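Local coordinates for La-related protein 7 homolog (Schizosaccharomyces pombe, PDB 6TZN), which specifically binds telomerase RNA and promotes its assembly with the catalytic subunit, this C-terminal xRRM domain probably contributing to RNA recognition, at residues H20-L31 against Q83-A91; L31-T40 against T71-R81. All coordinates share one frame; numbering follows the deposited sequence.

Interaction 1: residues H20-L31 against Q83-A91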
# COMPACT_ATOMS: atom_id res chain seq x y z
N HIS A 20 -7.67 -7.46 -2.11
CA HIS A 20 -8.42 -8.70 -2.09
C HIS A 20 -8.27 -9.38 -0.73
O HIS A 20 -7.14 -9.50 -0.23
CB HIS A 20 -7.95 -9.63 -3.20
CG HIS A 20 -8.84 -10.81 -3.40
ND1 HIS A 20 -8.88 -11.88 -2.54
CD2 HIS A 20 -9.76 -11.07 -4.37
CE1 HIS A 20 -9.78 -12.75 -2.96
NE2 HIS A 20 -10.33 -12.28 -4.07
N PRO A 21 -9.36 -9.82 -0.10
CA PRO A 21 -9.26 -10.29 1.30
C PRO A 21 -8.42 -11.53 1.48
O PRO A 21 -7.98 -11.81 2.60
CB PRO A 21 -10.73 -10.54 1.69
CG PRO A 21 -11.43 -10.77 0.39
CD PRO A 21 -10.75 -9.83 -0.59
N LEU A 22 -8.18 -12.31 0.42
CA LEU A 22 -7.43 -13.55 0.56
C LEU A 22 -6.01 -13.44 0.01
O LEU A 22 -5.37 -14.46 -0.24
CB LEU A 22 -8.23 -14.73 -0.00
CG LEU A 22 -9.50 -15.00 0.83
CD1 LEU A 22 -10.50 -15.85 0.06
CD2 LEU A 22 -9.18 -15.64 2.18
N THR A 23 -5.51 -12.22 -0.16
CA THR A 23 -4.15 -11.99 -0.63
C THR A 23 -3.14 -12.26 0.49
O THR A 23 -3.49 -12.74 1.58
CB THR A 23 -4.04 -10.60 -1.26
OG1 THR A 23 -2.88 -10.56 -2.10
CG2 THR A 23 -3.94 -9.50 -0.19
N ASN A 24 -1.87 -11.99 0.21
CA ASN A 24 -0.80 -12.20 1.19
C ASN A 24 0.27 -11.13 1.02
O ASN A 24 0.25 -10.33 0.08
CB ASN A 24 -0.24 -13.63 1.13
CG ASN A 24 0.43 -13.97 -0.19
OD1 ASN A 24 0.67 -13.11 -1.03
ND2 ASN A 24 0.75 -15.25 -0.37
N LYS A 25 1.22 -11.11 1.96
CA LYS A 25 2.24 -10.07 1.96
C LYS A 25 3.09 -10.10 0.70
O LYS A 25 3.48 -9.04 0.18
CB LYS A 25 3.12 -10.18 3.20
CG LYS A 25 2.48 -9.66 4.47
CD LYS A 25 3.43 -9.75 5.66
CE LYS A 25 2.68 -9.52 6.96
NZ LYS A 25 3.56 -9.01 8.03
N SER A 26 3.42 -11.29 0.20
CA SER A 26 4.23 -11.38 -1.01
C SER A 26 3.52 -10.74 -2.20
O SER A 26 4.14 -9.98 -2.97
CB SER A 26 4.54 -12.84 -1.32
OG SER A 26 5.24 -12.95 -2.55
N THR A 27 2.23 -11.01 -2.36
CA THR A 27 1.48 -10.40 -3.46
C THR A 27 1.38 -8.90 -3.27
O THR A 27 1.53 -8.14 -4.23
CB THR A 27 0.09 -11.03 -3.58
OG1 THR A 27 0.22 -12.44 -3.74
CG2 THR A 27 -0.67 -10.45 -4.77
N ILE A 28 1.12 -8.44 -2.04
CA ILE A 28 1.06 -7.00 -1.79
C ILE A 28 2.38 -6.35 -2.16
O ILE A 28 2.41 -5.30 -2.82
CB ILE A 28 0.66 -6.70 -0.33
CG1 ILE A 28 -0.74 -7.24 -0.03
CG2 ILE A 28 0.76 -5.21 -0.05
CD1 ILE A 28 -1.02 -7.34 1.47
N HIS A 29 3.50 -6.96 -1.77
CA HIS A 29 4.81 -6.41 -2.11
C HIS A 29 4.97 -6.29 -3.62
O HIS A 29 5.39 -5.25 -4.14
CB HIS A 29 5.91 -7.28 -1.51
CG HIS A 29 7.28 -6.71 -1.69
ND1 HIS A 29 8.02 -6.21 -0.64
CD2 HIS A 29 8.06 -6.57 -2.79
CE1 HIS A 29 9.19 -5.78 -1.08
NE2 HIS A 29 9.24 -5.99 -2.38
N SER A 30 4.63 -7.36 -4.35
CA SER A 30 4.76 -7.33 -5.81
C SER A 30 3.84 -6.30 -6.43
O SER A 30 4.23 -5.60 -7.37
CB SER A 30 4.46 -8.72 -6.38
OG SER A 30 5.44 -9.64 -5.95
N LEU A 31 2.60 -6.21 -5.93
CA LEU A 31 1.65 -5.23 -6.46
C LEU A 31 2.17 -3.81 -6.23
O LEU A 31 2.16 -2.98 -7.15
CB LEU A 31 0.29 -5.44 -5.79
CG LEU A 31 -0.88 -4.58 -6.27
CD1 LEU A 31 -2.20 -5.33 -6.06
CD2 LEU A 31 -0.91 -3.24 -5.54
N GLN A 83 -7.56 -5.26 -7.48
CA GLN A 83 -7.06 -6.62 -7.43
C GLN A 83 -8.19 -7.57 -7.80
O GLN A 83 -9.23 -7.60 -7.12
CB GLN A 83 -6.54 -6.91 -6.03
CG GLN A 83 -5.17 -7.46 -6.05
CD GLN A 83 -4.66 -7.84 -4.67
OE1 GLN A 83 -5.24 -7.47 -3.64
NE2 GLN A 83 -3.58 -8.59 -4.65
N ASN A 84 -8.00 -8.36 -8.86
CA ASN A 84 -9.03 -9.26 -9.38
C ASN A 84 -9.01 -10.64 -8.76
O ASN A 84 -9.96 -11.41 -8.95
CB ASN A 84 -8.87 -9.40 -10.89
CG ASN A 84 -9.05 -8.08 -11.60
OD1 ASN A 84 -10.17 -7.56 -11.65
ND2 ASN A 84 -7.96 -7.52 -12.13
N SER A 85 -7.95 -10.99 -8.04
CA SER A 85 -7.85 -12.29 -7.40
C SER A 85 -6.82 -12.15 -6.30
O SER A 85 -6.14 -11.13 -6.18
CB SER A 85 -7.43 -13.35 -8.40
OG SER A 85 -6.09 -13.11 -8.82
N HIS A 86 -6.69 -13.20 -5.49
CA HIS A 86 -5.78 -13.11 -4.36
C HIS A 86 -4.32 -12.98 -4.78
O HIS A 86 -3.51 -12.50 -3.98
CB HIS A 86 -5.98 -14.32 -3.44
CG HIS A 86 -5.48 -15.60 -4.01
ND1 HIS A 86 -4.16 -16.00 -3.90
CD2 HIS A 86 -6.11 -16.59 -4.68
CE1 HIS A 86 -4.00 -17.17 -4.49
NE2 HIS A 86 -5.17 -17.55 -4.97
N ASP A 87 -3.97 -13.39 -6.00
CA ASP A 87 -2.58 -13.36 -6.45
C ASP A 87 -2.36 -12.39 -7.61
O ASP A 87 -1.34 -12.48 -8.30
CB ASP A 87 -2.04 -14.76 -6.77
CG ASP A 87 -2.88 -15.52 -7.77
OD1 ASP A 87 -3.75 -14.92 -8.43
OD2 ASP A 87 -2.69 -16.75 -7.89
N ASP A 88 -3.30 -11.47 -7.81
CA ASP A 88 -3.20 -10.50 -8.90
C ASP A 88 -2.22 -9.39 -8.52
O ASP A 88 -2.42 -8.70 -7.52
CB ASP A 88 -4.60 -9.93 -9.14
CG ASP A 88 -4.67 -8.99 -10.32
OD1 ASP A 88 -3.72 -8.90 -11.11
OD2 ASP A 88 -5.73 -8.34 -10.43
N ILE A 89 -1.17 -9.24 -9.33
CA ILE A 89 -0.14 -8.22 -9.12
C ILE A 89 -0.41 -6.95 -9.92
O ILE A 89 -0.19 -5.84 -9.43
CB ILE A 89 1.24 -8.81 -9.47
CG1 ILE A 89 1.62 -9.93 -8.50
CG2 ILE A 89 2.31 -7.70 -9.51
CD1 ILE A 89 2.80 -10.74 -8.98
N ARG A 90 -0.85 -7.07 -11.18
CA ARG A 90 -0.98 -5.88 -12.00
C ARG A 90 -2.30 -5.16 -11.79
O ARG A 90 -2.38 -3.95 -12.02
CB ARG A 90 -0.68 -6.18 -13.47
CG ARG A 90 -1.73 -6.92 -14.22
CD ARG A 90 -1.16 -7.42 -15.56
NE ARG A 90 -0.65 -8.78 -15.44
CZ ARG A 90 -0.20 -9.53 -16.45
NH1 ARG A 90 -0.16 -9.04 -17.68
NH2 ARG A 90 0.21 -10.77 -16.22
N ALA A 91 -3.33 -5.87 -11.32
CA ALA A 91 -4.53 -5.24 -10.78
C ALA A 91 -5.22 -4.30 -11.78
O ALA A 91 -5.60 -3.18 -11.46
CB ALA A 91 -4.23 -4.54 -9.45
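The imidazole of His20 lies flat over the backbone that joins Ser85 to His86: His86 N sits 3.7 Å above the ring plane, over its centre, and Ser85 C is displaced toward the rim of the same face. Pro21 CD closes on the opposite face, and Leu22 N donates to His20 ND1, a bond 17° out of the ring plane that helps fix the ring's rotation. CG of His20 stands anti to the backbone N (chi1 -169°), which swings the ring across to the 83-91 loop.

The extended side chain of Gln83 reaches in between the turn and the helix start, and its amide is used at both ends. OE1 accepts from His20 N at 2.9 Å, with an N-H...O angle of 161°. NE2 donates to Asp88 O, close to the amide plane, and also to Thr23 OG1 at 3.3 Å. Thr23 OG1 in turn donates to His86 O at 2.8 Å, so one chain of bonds runs from amide to threonine to loop carbonyl.

Apolar groups fill the flanks. Thr27 CG2 touches Gln83 NE2 at 3.5 Å, while Leu31 CD1 meets Gln83 CG at 3.7 Å and Ala91 CB farther along. Replacing Gln83 with alanine would remove the amide and is likely to leave His20 N and Asp88 O without these mates and a gap beside Thr27 and Leu31. Ile89 lays CG1 and CD1 against Ser30 CB, each 3.7 Å away.

Asn24 OD1 accepts from both Thr27 N and Thr27 OG1, from opposite faces of its plane: an N-cap at the start of helix 25-39. The type I turn 20-23 before it packs on a second type I turn, 85-88, whose Asp88 forms an Asx motif with Ala91 N. The paired turns join the start of this helix to the loop after helix 66-78 of the xRRM domain.

Interaction 2: residues L31-T40 against T71-R81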
# COMPACT_ATOMS: atom_id res chain seq x y z
N LEU A 31 2.60 -6.21 -5.93
CA LEU A 31 1.65 -5.23 -6.46
C LEU A 31 2.17 -3.81 -6.23
O LEU A 31 2.16 -2.98 -7.15
CB LEU A 31 0.29 -5.44 -5.79
CG LEU A 31 -0.88 -4.58 -6.27
CD1 LEU A 31 -2.20 -5.33 -6.06
CD2 LEU A 31 -0.91 -3.24 -5.54
N LEU A 32 2.62 -3.52 -5.01
CA LEU A 32 3.16 -2.19 -4.73
C LEU A 32 4.34 -1.87 -5.64
O LEU A 32 4.42 -0.77 -6.18
CB LEU A 32 3.57 -2.11 -3.27
CG LEU A 32 2.44 -2.11 -2.24
CD1 LEU A 32 3.02 -2.18 -0.84
CD2 LEU A 32 1.55 -0.89 -2.39
N SER A 33 5.25 -2.82 -5.83
CA SER A 33 6.40 -2.59 -6.69
C SER A 33 5.98 -2.36 -8.14
O SER A 33 6.52 -1.48 -8.82
CB SER A 33 7.37 -3.76 -6.60
OG SER A 33 7.76 -3.97 -5.25
N TYR A 34 5.02 -3.14 -8.62
CA TYR A 34 4.53 -3.00 -9.99
C TYR A 34 3.94 -1.62 -10.21
O TYR A 34 4.26 -0.93 -11.19
CB TYR A 34 3.50 -4.10 -10.25
CG TYR A 34 2.98 -4.14 -11.66
CD1 TYR A 34 1.95 -3.30 -12.07
CD2 TYR A 34 3.53 -5.01 -12.59
CE1 TYR A 34 1.49 -3.33 -13.37
CE2 TYR A 34 3.07 -5.05 -13.89
CZ TYR A 34 2.05 -4.21 -14.28
OH TYR A 34 1.60 -4.25 -15.57
N VAL A 35 3.07 -1.18 -9.30
CA VAL A 35 2.43 0.12 -9.42
C VAL A 35 3.45 1.25 -9.28
O VAL A 35 3.45 2.21 -10.07
CB VAL A 35 1.29 0.22 -8.39
CG1 VAL A 35 0.72 1.62 -8.32
CG2 VAL A 35 0.19 -0.78 -8.73
N PHE A 36 4.34 1.14 -8.29
CA PHE A 36 5.37 2.15 -8.04
C PHE A 36 6.20 2.39 -9.29
O PHE A 36 6.50 3.53 -9.64
CB PHE A 36 6.26 1.64 -6.90
CG PHE A 36 7.11 2.69 -6.22
CD1 PHE A 36 8.28 3.15 -6.81
CD2 PHE A 36 6.78 3.16 -4.96
CE1 PHE A 36 9.08 4.08 -6.17
CE2 PHE A 36 7.57 4.09 -4.31
CZ PHE A 36 8.72 4.56 -4.92
N SER A 37 6.57 1.31 -10.00
CA SER A 37 7.44 1.45 -11.16
C SER A 37 6.76 2.19 -12.31
O SER A 37 7.46 2.80 -13.13
CB SER A 37 7.95 0.09 -11.62
OG SER A 37 6.93 -0.67 -12.23
N ARG A 38 5.43 2.17 -12.38
CA ARG A 38 4.71 2.98 -13.37
C ARG A 38 4.63 4.44 -12.97
O ARG A 38 4.39 5.29 -13.83
CB ARG A 38 3.29 2.45 -13.59
CG ARG A 38 3.17 1.41 -14.68
CD ARG A 38 3.44 0.03 -14.15
NE ARG A 38 3.71 -0.90 -15.24
CZ ARG A 38 4.45 -1.99 -15.10
NH1 ARG A 38 4.97 -2.29 -13.92
NH2 ARG A 38 4.66 -2.77 -16.16
N GLN A 39 4.83 4.76 -11.69
CA GLN A 39 4.76 6.13 -11.20
C GLN A 39 6.09 6.85 -11.35
O GLN A 39 6.12 8.05 -11.65
CB GLN A 39 4.30 6.14 -9.74
CG GLN A 39 3.92 7.50 -9.21
CD GLN A 39 2.71 8.08 -9.93
OE1 GLN A 39 1.94 7.35 -10.56
NE2 GLN A 39 2.53 9.39 -9.81
N THR A 40 7.20 6.14 -11.16
CA THR A 40 8.51 6.74 -11.30
C THR A 40 9.54 5.65 -11.55
O THR A 40 9.41 4.52 -11.05
CB THR A 40 8.90 7.57 -10.07
OG1 THR A 40 10.15 8.22 -10.30
CG2 THR A 40 9.02 6.68 -8.84
N THR A 71 5.32 8.76 -3.18
CA THR A 71 5.20 8.16 -4.51
C THR A 71 4.07 7.14 -4.54
O THR A 71 3.31 7.06 -5.51
CB THR A 71 6.53 7.51 -4.89
OG1 THR A 71 7.56 8.50 -4.92
CG2 THR A 71 6.43 6.82 -6.25
N CYS A 72 3.95 6.34 -3.47
CA CYS A 72 2.86 5.38 -3.38
C CYS A 72 1.50 6.08 -3.42
O CYS A 72 0.59 5.66 -4.16
CB CYS A 72 3.02 4.57 -2.09
SG CYS A 72 1.66 3.44 -1.76
N ILE A 73 1.34 7.13 -2.62
CA ILE A 73 0.07 7.86 -2.60
C ILE A 73 -0.26 8.39 -3.99
O ILE A 73 -1.39 8.25 -4.48
CB ILE A 73 0.12 9.00 -1.57
CG1 ILE A 73 0.37 8.45 -0.16
CG2 ILE A 73 -1.17 9.81 -1.62
CD1 ILE A 73 -0.61 7.42 0.26
N ASN A 74 0.72 9.00 -4.66
CA ASN A 74 0.48 9.56 -5.99
C ASN A 74 0.13 8.46 -6.99
O ASN A 74 -0.74 8.66 -7.85
CB ASN A 74 1.71 10.33 -6.46
CG ASN A 74 1.94 11.60 -5.67
OD1 ASN A 74 1.03 12.12 -5.03
ND2 ASN A 74 3.17 12.11 -5.71
N ALA A 75 0.78 7.31 -6.88
CA ALA A 75 0.56 6.22 -7.83
C ALA A 75 -0.89 5.73 -7.79
O ALA A 75 -1.53 5.57 -8.83
CB ALA A 75 1.52 5.07 -7.52
N PHE A 76 -1.42 5.47 -6.59
CA PHE A 76 -2.79 4.98 -6.51
C PHE A 76 -3.82 6.06 -6.76
O PHE A 76 -4.95 5.74 -7.16
CB PHE A 76 -3.04 4.26 -5.19
CG PHE A 76 -2.38 2.92 -5.11
CD1 PHE A 76 -2.95 1.82 -5.74
CD2 PHE A 76 -1.18 2.77 -4.43
CE1 PHE A 76 -2.34 0.59 -5.68
CE2 PHE A 76 -0.56 1.54 -4.37
CZ PHE A 76 -1.15 0.44 -4.99
N ARG A 77 -3.47 7.33 -6.57
CA ARG A 77 -4.40 8.40 -6.91
C ARG A 77 -4.55 8.53 -8.42
O ARG A 77 -5.65 8.79 -8.92
CB ARG A 77 -3.93 9.73 -6.31
CG ARG A 77 -4.94 10.85 -6.52
CD ARG A 77 -4.38 12.20 -6.11
NE ARG A 77 -3.32 12.64 -7.01
CZ ARG A 77 -2.04 12.71 -6.68
NH1 ARG A 77 -1.65 12.37 -5.45
NH2 ARG A 77 -1.14 13.13 -7.56
N THR A 78 -3.46 8.33 -9.16
CA THR A 78 -3.49 8.56 -10.60
C THR A 78 -3.72 7.29 -11.42
O THR A 78 -4.14 7.40 -12.57
CB THR A 78 -2.22 9.28 -11.06
OG1 THR A 78 -1.07 8.49 -10.76
CG2 THR A 78 -2.09 10.63 -10.35
N GLN A 79 -3.51 6.11 -10.85
CA GLN A 79 -3.72 4.85 -11.55
C GLN A 79 -4.94 4.14 -10.95
O GLN A 79 -4.97 3.88 -9.75
CB GLN A 79 -2.50 3.94 -11.42
CG GLN A 79 -1.17 4.56 -11.87
CD GLN A 79 0.00 3.63 -11.59
OE1 GLN A 79 -0.13 2.41 -11.68
NE2 GLN A 79 1.15 4.20 -11.24
N GLU A 80 -5.91 3.81 -11.80
CA GLU A 80 -7.01 2.94 -11.40
C GLU A 80 -6.51 1.51 -11.31
O GLU A 80 -6.08 0.92 -12.31
CB GLU A 80 -8.13 2.98 -12.45
CG GLU A 80 -8.95 4.24 -12.45
CD GLU A 80 -10.04 4.22 -13.51
OE1 GLU A 80 -10.89 5.12 -13.47
OE2 GLU A 80 -10.04 3.32 -14.38
N ARG A 81 -6.55 0.94 -10.12
CA ARG A 81 -6.13 -0.44 -9.95
C ARG A 81 -7.16 -1.15 -9.08
O ARG A 81 -7.68 -0.56 -8.12
CB ARG A 81 -4.74 -0.53 -9.30
CG ARG A 81 -3.64 0.22 -10.02
CD ARG A 81 -2.87 -0.69 -10.95
NE ARG A 81 -1.90 0.06 -11.74
CZ ARG A 81 -1.38 -0.35 -12.90
NH1 ARG A 81 -1.72 -1.52 -13.42
NH2 ARG A 81 -0.53 0.44 -13.55
O HOH W 1 4.98 10.64 -7.77
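This is a nearly perpendicular helix-helix contact between two helices, 25-39 and 66-78, that pack on the beta sheet of the RRM fold, extended by the chain that leaves the second helix. The axes of segments 31-39 and 71-78 approach to 8.9 Å and cross at 85°, so side chains meet over a compact patch.

At its centre Val35 CG1 stands over one face of the Phe76 ring, 4.1 Å from the centroid and 14° off the normal, a CH-pi contact, and also touches Ala75 CB at 3.6 Å. Leu31 CD2 comes to the edge of that ring near its plane, as does Leu32 CD2 from the same helix. A second CH-pi contact runs the other way: Thr71 CG2 lies 3.6 Å from the Phe36 centroid. Having CG2 anti to the backbone N turns this methyl onto the ring, while Thr71 OG1 bonds back to Leu67.

Gln39 is a knob in the hole formed by Thr71, Asn74, Ala75 and Thr78. Bent at chi2 (64°), it lays its amide against the helix, with OE1 3.3 Å from Ala75 CA; NE2 is weakly linked through a water to Asn74 ND2.

Just beyond the second helix, Gln79 NE2 donates to Val35 O at 3.3 Å and, more weakly, to Gln39 OE1. Gln79 OE1 is gripped side-on by Arg81 NE and NH2, the NH2 bond being 2.7 Å. Arg81 NH1 nears the edge of the Tyr34 ring, with the guanidinium plane almost perpendicular to it, and bonds Arg90 O.

The chemistry thus divides between an apolar centre and a polar margin, where the double grip of Arg81 limits rotation of the Gln79 amide and would probably polarise it, favouring donation by NE2 to the first helix.

From the N terminus, the chain leaves strand 13-17, makes the turn 20-23 and enters helix 25-39, whose first turns belong to interaction 1 and whose remainder serves interaction 2. It then passes through strands 47-51 and 58-63 to helix 66-78; there interaction 2 closes the inner loop, 31 residues at its shortest. Interaction 1 closes the outer one, 52 residues, when the loop at 83-91 returns to the start of helix 25-39, so the contacts nest without crossing. They share Leu31 and also touch directly, Ile89 CG2 packing on Tyr34 CB at 3.9 Å. Together they tie to helix 25-39 both helix 66-78, which crosses it, and the loop leading toward strand 103-106.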